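Local coordinates for putative isomerase (Sinorhizobium meliloti, PDB 2PPG), which is a putative isomerase of the enolase superfamily, with a mandelate racemase/muconate lactonizing enzyme-type N-terminal domain and a TIM-barrel-like C-terminal domain, at residues A76-A79 against T80-I83; A244-R247 against T248-D252; P380-E383 against A384-L387; K296-T299 against Q300-I304. All coordinates share one frame; numbering follows the deposited sequence. Where two conformers were deposited one is given.

Contact 1: residues A76-A79 against T80-I83; sequences APRA and TMEI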
# COMPACT_ATOMS: atom_id res chain seq x y z
N ALA A 76 41.57 4.33 14.12
CA ALA A 76 42.14 3.07 13.68
C ALA A 76 42.53 3.07 12.20
O ALA A 76 42.16 2.16 11.45
CB ALA A 76 41.18 1.93 13.99
N PRO A 77 43.30 4.07 11.77
CA PRO A 77 43.59 4.18 10.35
C PRO A 77 44.47 3.05 9.81
O PRO A 77 44.52 2.85 8.59
CB PRO A 77 44.29 5.54 10.22
CG PRO A 77 44.89 5.77 11.55
CD PRO A 77 43.96 5.15 12.55
N ARG A 78 45.15 2.32 10.68
CA ARG A 78 45.96 1.18 10.24
C ARG A 78 45.09 0.02 9.77
O ARG A 78 45.56 -0.89 9.06
CB ARG A 78 46.88 0.69 11.35
CG ARG A 78 48.07 1.58 11.65
CD ARG A 78 49.09 0.83 12.49
NE ARG A 78 50.02 1.75 13.11
CZ ARG A 78 49.88 2.25 14.34
NH1 ARG A 78 48.84 1.91 15.10
NH2 ARG A 78 50.80 3.09 14.81
N ALA A 79 43.82 0.04 10.17
CA ALA A 79 42.86 -0.95 9.68
C ALA A 79 42.61 -0.72 8.18
O ALA A 79 42.77 -1.62 7.37
CB ALA A 79 41.58 -0.88 10.47
N THR A 80 42.26 0.51 7.83
CA THR A 80 41.99 0.87 6.45
C THR A 80 43.20 0.63 5.56
O THR A 80 43.07 0.04 4.49
CB THR A 80 41.61 2.34 6.37
OG1 THR A 80 40.63 2.60 7.38
CG2 THR A 80 41.05 2.67 4.98
N MSE A 81 44.37 1.06 6.02
CA MSE A 81 45.61 0.84 5.27
C MSE A 81 45.93 -0.64 5.12
O MSE A 81 46.49 -1.06 4.10
CB MSE A 81 46.78 1.57 5.92
CG MSE A 81 46.61 3.07 5.89
SE MSE A 81 48.11 4.13 6.58
CE MSE A 81 48.19 3.38 8.38
N GLU A 82 45.57 -1.44 6.12
CA GLU A 82 45.81 -2.87 6.06
C GLU A 82 44.98 -3.50 4.93
O GLU A 82 45.48 -4.28 4.12
CB GLU A 82 45.51 -3.53 7.41
CG GLU A 82 45.84 -5.00 7.49
CD GLU A 82 47.32 -5.29 7.31
OE1 GLU A 82 48.12 -4.33 7.21
OE2 GLU A 82 47.70 -6.49 7.26
N ILE A 83 43.70 -3.12 4.88
CA ILE A 83 42.81 -3.54 3.82
C ILE A 83 43.43 -3.20 2.45
O ILE A 83 43.48 -4.05 1.56
CB ILE A 83 41.41 -2.89 3.96
CG1 ILE A 83 40.74 -3.32 5.28
CG2 ILE A 83 40.53 -3.20 2.77
CD1 ILE A 83 39.52 -2.47 5.68
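Arg78 and Met81 meet on the first turn of helix 77-92, in the N-terminal domain of the mandelate racemase/muconate lactonizing enzyme type. Their side chains cross at a slant. Met81 is a selenomethionine, and its end folds back toward the start of the helix. Its CG lies beside its own backbone N, and the last torsion (chi3 -58°) bends the methyl round over Arg78. There CE sits 3.7 Å from Arg78 CG and 3.6 Å from Arg78 CA. The CG of Met81 also rests against the carbonyl of Pro77, 3.4 Å from Pro77 O. The Arg78 chain runs extended from CG to NE. Beyond the two segments, its NH1 forms a salt bridge with Glu82 of the second subunit.

Glu82 is placed differently. Its CG is anti to the backbone N (chi1 -175°), the chain bends at chi2, and its end leads away from residues 76-79. Its CB stays close to the helix, 3.1 Å from Arg78 O. Ala79 packs on Ala79 of the second subunit, and Ile83 on Phe120 of that subunit. Pro77 and Met81 instead cover Val55 and Thr14 of the antiparallel sheet. This turn therefore lies between its own sheet and the neighbouring subunit.

The backbone bonds follow the helical pattern. Met81 N donates to Pro77 O at 3.1 Å, nearly straight at 171°. Glu82 N to Arg78 O is more bent. Ile83 N reaches Ala79 O at 3.1 Å, and CG1 of Ile83 lies 3.4 Å from the same oxygen.

Contact 2: residues A244-R247 against T248-D252; sequences APVR and TEDID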
# COMPACT_ATOMS: atom_id res chain seq x y z
N ALA A 244 20.49 14.89 9.60
CA ALA A 244 20.57 13.76 10.53
C ALA A 244 19.64 13.87 11.75
O ALA A 244 20.13 13.87 12.87
CB ALA A 244 22.00 13.57 10.98
N PRO A 245 18.31 13.95 11.54
CA PRO A 245 17.42 14.18 12.69
C PRO A 245 17.15 12.92 13.52
O PRO A 245 16.83 13.04 14.71
CB PRO A 245 16.13 14.67 12.03
CG PRO A 245 16.09 14.01 10.73
CD PRO A 245 17.54 13.83 10.28
N VAL A 246 17.28 11.74 12.93
CA VAL A 246 17.12 10.49 13.68
C VAL A 246 18.27 9.54 13.37
O VAL A 246 19.20 9.89 12.65
CB VAL A 246 15.79 9.77 13.36
CG1 VAL A 246 14.57 10.69 13.65
CG2 VAL A 246 15.79 9.24 11.93
N ARG A 247 18.20 8.33 13.93
CA ARG A 247 19.25 7.35 13.74
C ARG A 247 19.26 6.90 12.31
O ARG A 247 18.19 6.83 11.69
CB ARG A 247 19.01 6.16 14.65
CG ARG A 247 20.18 5.85 15.56
CD ARG A 247 20.31 6.92 16.62
NE ARG A 247 21.21 6.57 17.71
CZ ARG A 247 22.54 6.74 17.68
NH1 ARG A 247 23.14 7.22 16.60
NH2 ARG A 247 23.26 6.41 18.74
N THR A 248 20.45 6.59 11.78
CA THR A 248 20.61 6.13 10.40
C THR A 248 19.70 4.94 10.15
O THR A 248 19.07 4.85 9.09
CB THR A 248 22.06 5.70 10.05
OG1 THR A 248 23.01 6.71 10.43
CG2 THR A 248 22.18 5.43 8.56
N GLU A 249 19.65 4.02 11.11
CA GLU A 249 18.88 2.77 10.95
C GLU A 249 17.39 3.03 11.03
O GLU A 249 16.59 2.21 10.56
CB GLU A 249 19.29 1.72 11.98
CG GLU A 249 20.78 1.35 11.96
CD GLU A 249 21.66 2.26 12.84
OE1 GLU A 249 21.23 3.39 13.18
OE2 GLU A 249 22.80 1.84 13.19
N ASP A 250 17.01 4.17 11.59
CA ASP A 250 15.60 4.50 11.84
C ASP A 250 14.92 5.10 10.59
O ASP A 250 14.50 6.28 10.59
CB ASP A 250 15.51 5.45 13.04
CG ASP A 250 14.08 5.73 13.47
OD1 ASP A 250 13.13 5.15 12.92
OD2 ASP A 250 13.93 6.56 14.39
N ILE A 251 14.80 4.27 9.56
CA ILE A 251 14.19 4.66 8.28
C ILE A 251 12.71 5.06 8.38
O ILE A 251 12.28 6.03 7.75
CB ILE A 251 14.39 3.58 7.19
CG1 ILE A 251 15.89 3.40 6.90
CG2 ILE A 251 13.63 3.96 5.91
CD1 ILE A 251 16.20 2.28 5.93
N ASP A 252 11.96 4.33 9.20
CA ASP A 252 10.58 4.69 9.51
C ASP A 252 10.47 6.05 10.19
O ASP A 252 9.57 6.83 9.87
CB ASP A 252 9.96 3.65 10.44
CG ASP A 252 9.66 2.35 9.74
OD1 ASP A 252 8.98 2.38 8.69
OD2 ASP A 252 10.09 1.30 10.25
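Val246 and Asp250 touch by van der Waals contact, methyl and CB against oxygen atoms. Their side chains cross at about a right angle. The CG2 methyl of Val246 touches the backbone of Asp250, 3.5 Å from Asp250 O. The CB of Val246 lies 3.9 Å from Asp250 OD2. Arg247 and Glu249 run side by side and point the same way, with Arg247 CG 3.6 Å from Glu249 OE1. The guanidinium and carboxylate planes stand almost perpendicular (88°).

One backbone hydrogen bond joins the segments. Asp250 N donates to Arg247 O at 2.9 Å from well above the carbonyl plane. It closes a type I beta turn from Arg247 to Asp250. The turn leads from strand 241-243 of the TIM-barrel-like domain into helix 251-260. Asp250 is the N-cap of that helix. Its CG is anti to the backbone N (chi1 -174°), and OD1 accepts from Gly253 N.

Other polar links reach outward. Thr248 OG1 bonds to Glu270. Glu249 forms a salt bridge with Arg112 of the second subunit and a hydrogen bond with Tyr108 of that subunit. Packing adds a third subunit, whose His312 lies on both Arg247 and Asp250.

Contact 3: residues P380-E383 against A384-L387; sequences PSKE and AQGL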
# COMPACT_ATOMS: atom_id res chain seq x y z
N PRO A 380 49.21 16.79 -2.70
CA PRO A 380 49.88 17.18 -1.46
C PRO A 380 51.14 17.96 -1.81
O PRO A 380 51.82 17.62 -2.78
CB PRO A 380 50.25 15.84 -0.80
CG PRO A 380 49.51 14.78 -1.59
CD PRO A 380 49.35 15.34 -2.96
N SER A 381 51.43 19.01 -1.05
CA SER A 381 52.61 19.82 -1.30
C SER A 381 53.84 19.03 -0.89
O SER A 381 53.71 18.02 -0.19
CB SER A 381 52.53 21.14 -0.52
OG SER A 381 52.38 20.89 0.86
N LYS A 382 55.03 19.47 -1.33
CA LYS A 382 56.30 18.87 -0.89
C LYS A 382 56.41 18.80 0.65
O LYS A 382 56.89 17.80 1.20
CB LYS A 382 57.53 19.62 -1.46
CG LYS A 382 57.69 19.63 -3.00
CD LYS A 382 57.16 18.37 -3.72
CE LYS A 382 57.99 17.12 -3.43
NZ LYS A 382 59.35 17.19 -4.03
N GLU A 383 55.94 19.85 1.32
CA GLU A 383 55.96 19.90 2.78
C GLU A 383 54.98 18.91 3.42
O GLU A 383 55.29 18.29 4.43
CB GLU A 383 55.74 21.34 3.29
CG GLU A 383 54.47 22.03 2.80
CD GLU A 383 54.67 22.90 1.56
OE1 GLU A 383 54.06 23.99 1.50
OE2 GLU A 383 55.44 22.51 0.65
N ALA A 384 53.79 18.77 2.83
CA ALA A 384 52.83 17.78 3.30
C ALA A 384 53.33 16.36 3.06
O ALA A 384 53.14 15.50 3.91
CB ALA A 384 51.47 18.00 2.66
N GLN A 385 54.00 16.13 1.94
CA GLN A 385 54.59 14.81 1.68
C GLN A 385 55.71 14.43 2.64
O GLN A 385 55.98 13.26 2.86
CB GLN A 385 55.06 14.67 0.23
CG GLN A 385 53.91 14.62 -0.72
CD GLN A 385 54.30 14.90 -2.15
OE1 GLN A 385 55.28 14.36 -2.65
NE2 GLN A 385 53.52 15.73 -2.82
N GLY A 386 56.36 15.43 3.24
CA GLY A 386 57.40 15.18 4.23
C GLY A 386 56.83 14.71 5.56
O GLY A 386 57.52 14.05 6.32
N LEU A 387 55.57 15.06 5.83
CA LEU A 387 54.90 14.71 7.09
C LEU A 387 54.16 13.37 7.00
O LEU A 387 53.69 12.82 8.01
CB LEU A 387 53.93 15.82 7.51
CG LEU A 387 54.46 17.26 7.71
CD1 LEU A 387 53.32 18.28 7.75
CD2 LEU A 387 55.32 17.40 8.97
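Ser381 is the N-cap of the short, weakly bonded helix 382-387, which follows strand 378-380, and its side chain caps Ala384 N. The tight part of the contact is here. Ser381 OG accepts from Ala384 N at 3.2 Å, with a fairly straight angle of 157°. The hydroxyl stands between the backbone N and the carbonyl carbon (chi1 58°), which brings it to Ala384 N in the first turn. It also lies 3.5 Å from Ala384 CB. OG has a second partner, the carbonyl of Arg355, so the cap is joined to a neighbouring part of the chain. Ser381 O accepts from Gln385 N at 2.9 Å, nearly in line with its C=O. Ser381, Ala384 and Pro380 are buried. The CB of Pro380 approaches Ala384 CB, though loosely at 4.3 Å.

Gln385 bridges the tight and loose sides. Its side chain passes obliquely over Pro380, with CG 3.9 Å from Pro380 CB. Both residues touch Trp68 of strand 66-72. The amide then reaches back to the residue before the cap. Gln385 NE2 makes a weak bond to Pro380 O, but the very short separation of 2.5 Å leaves its geometry doubtful.

The other side faces solvent. Lys382, Glu383, Gly386 and Leu387 are exposed, and no other subunit touches these segments. The backbone grip is weaker here as well. Gly386 N shares itself between Lys382 O and Glu383 O, both weakly. The Lys382 chain bends repeatedly and crosses Gln385 at an angle, bringing CE 3.9 Å from Gln385 OE1. Leu387 leans back on the turn before it, with its CG 3.5 Å from Glu383 O.

Contact 4: residues K296-T299 against Q300-I304; sequences KGIT and QFMRI
Thr299 and Arg303 lie side by side, one turn apart, pointing the same way. The Arg303 chain runs extended from CG to NE, which lays the guanidinium beside Thr299 CG2. That methyl sits over one face of the group, 3.4 Å above its plane and toward the rim. Lys296 and Ile304 cross at about a right angle, and Lys296 CE lies 3.7 Å from Ile304 CD1. Ile298 CG2 meets CG of Met302, a selenomethionine, at 4.2 Å.

Helical backbone bonds join Ile298 O to Met302 N at 2.8 Å and Thr299 O to Arg303 N at 3.2 Å. Beside them, Phe301 N donates to Gly297 O at 3.0 Å. The helix is kinked near Ile298. At this turn a water stands between Lys296 O and Gln300 N. It donates to Lys296 O at 2.6 Å and accepts from Gln300 N at 2.9 Å. Thr299 N, without a bond to the turn before, donates to Asp129 OD2.

Further out, Arg303 NH1 forms a salt bridge with Asp105. Thr299 OG1 bonds to Trp133. Lys296 NZ bonds to Gly268 O.

Helix 293-310 joins strands 288-289 and 314-315 in a beta-alpha-beta unit. Phe301 packs on helix 325-336, and Ile304 on helix 274-282.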
# COMPACT_ATOMS: atom_id res chain seq x y z
N LYS A 296 33.01 7.61 0.21
CA LYS A 296 32.40 6.98 -0.95
C LYS A 296 33.33 6.78 -2.15
O LYS A 296 33.24 5.76 -2.82
CB LYS A 296 31.15 7.75 -1.38
CG LYS A 296 30.10 7.80 -0.29
CD LYS A 296 29.00 8.79 -0.63
CE LYS A 296 27.92 8.78 0.43
NZ LYS A 296 28.42 9.33 1.73
N GLY A 297 34.20 7.74 -2.43
CA GLY A 297 34.96 7.70 -3.66
C GLY A 297 34.12 8.19 -4.83
O GLY A 297 32.89 8.24 -4.76
N ILE A 298 34.79 8.56 -5.92
CA ILE A 298 34.11 9.19 -7.05
C ILE A 298 33.01 8.32 -7.66
O ILE A 298 31.88 8.78 -7.86
CB ILE A 298 35.12 9.67 -8.09
CG1 ILE A 298 35.71 11.01 -7.62
CG2 ILE A 298 34.49 9.75 -9.48
CD1 ILE A 298 37.08 11.37 -8.14
N THR A 299 33.33 7.05 -7.90
CA THR A 299 32.39 6.13 -8.56
C THR A 299 31.06 6.07 -7.83
O THR A 299 30.00 6.16 -8.43
CB THR A 299 32.97 4.71 -8.67
OG1 THR A 299 34.14 4.73 -9.52
CG2 THR A 299 31.95 3.76 -9.26
N GLN A 300 31.13 5.93 -6.51
CA GLN A 300 29.94 5.72 -5.73
C GLN A 300 29.22 7.05 -5.60
O GLN A 300 27.99 7.13 -5.73
CB GLN A 300 30.36 5.17 -4.38
CG GLN A 300 29.43 4.18 -3.78
CD GLN A 300 29.17 2.97 -4.66
OE1 GLN A 300 30.05 2.13 -4.87
NE2 GLN A 300 27.95 2.87 -5.14
N PHE A 301 30.00 8.10 -5.39
CA PHE A 301 29.52 9.48 -5.28
C PHE A 301 28.67 9.84 -6.50
O PHE A 301 27.60 10.42 -6.36
CB PHE A 301 30.74 10.41 -5.17
CG PHE A 301 30.42 11.82 -4.71
CD1 PHE A 301 30.54 12.17 -3.38
CD2 PHE A 301 30.08 12.81 -5.64
CE1 PHE A 301 30.27 13.49 -2.96
CE2 PHE A 301 29.82 14.13 -5.23
CZ PHE A 301 29.91 14.47 -3.89
N MSE A 302 29.16 9.49 -7.69
CA MSE A 302 28.43 9.80 -8.92
C MSE A 302 27.18 8.93 -9.08
O MSE A 302 26.16 9.40 -9.60
CB MSE A 302 29.34 9.68 -10.15
CG MSE A 302 30.46 10.71 -10.20
SE MSE A 302 29.84 12.58 -10.36
CE MSE A 302 29.09 12.47 -12.17
N ARG A 303 27.25 7.69 -8.62
CA ARG A 303 26.06 6.82 -8.61
C ARG A 303 24.95 7.42 -7.73
O ARG A 303 23.78 7.39 -8.09
CB ARG A 303 26.40 5.36 -8.23
CG ARG A 303 27.18 4.62 -9.34
CD ARG A 303 27.76 3.23 -8.94
NE ARG A 303 28.62 2.70 -10.02
CZ ARG A 303 29.24 1.52 -10.03
NH1 ARG A 303 29.14 0.68 -9.01
NH2 ARG A 303 29.99 1.17 -11.07
N ILE A 304 25.34 7.99 -6.60
CA ILE A 304 24.39 8.61 -5.69
C ILE A 304 23.83 9.91 -6.27
O ILE A 304 22.63 10.15 -6.19
CB ILE A 304 25.03 8.88 -4.32
CG1 ILE A 304 25.26 7.55 -3.61
CG2 ILE A 304 24.17 9.83 -3.48
CD1 ILE A 304 25.57 7.66 -2.15
O HOH W 1 33.55 4.94 -5.26

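All four contacts are local. They follow one another along the chain, and none nests in or crosses another. Contact 1 comes first, at the start of helix 77-92, between the antiparallel sheet and the second subunit. Contact 2 closes the turn between strand 241-243 and helix 251-260, and also reaches the second subunit. Contact 4 is next in sequence, inside helix 293-310, with its nearest atoms about 10 Å from contact 2. Both belong to the barrel domain. Contact 4 is tied to helix 100-109 through Arg303 and Asp105. Contact 3 is last and caps a short helix near the C terminus. It lies across the chain's centre from contact 2, about 40 Å away between centres.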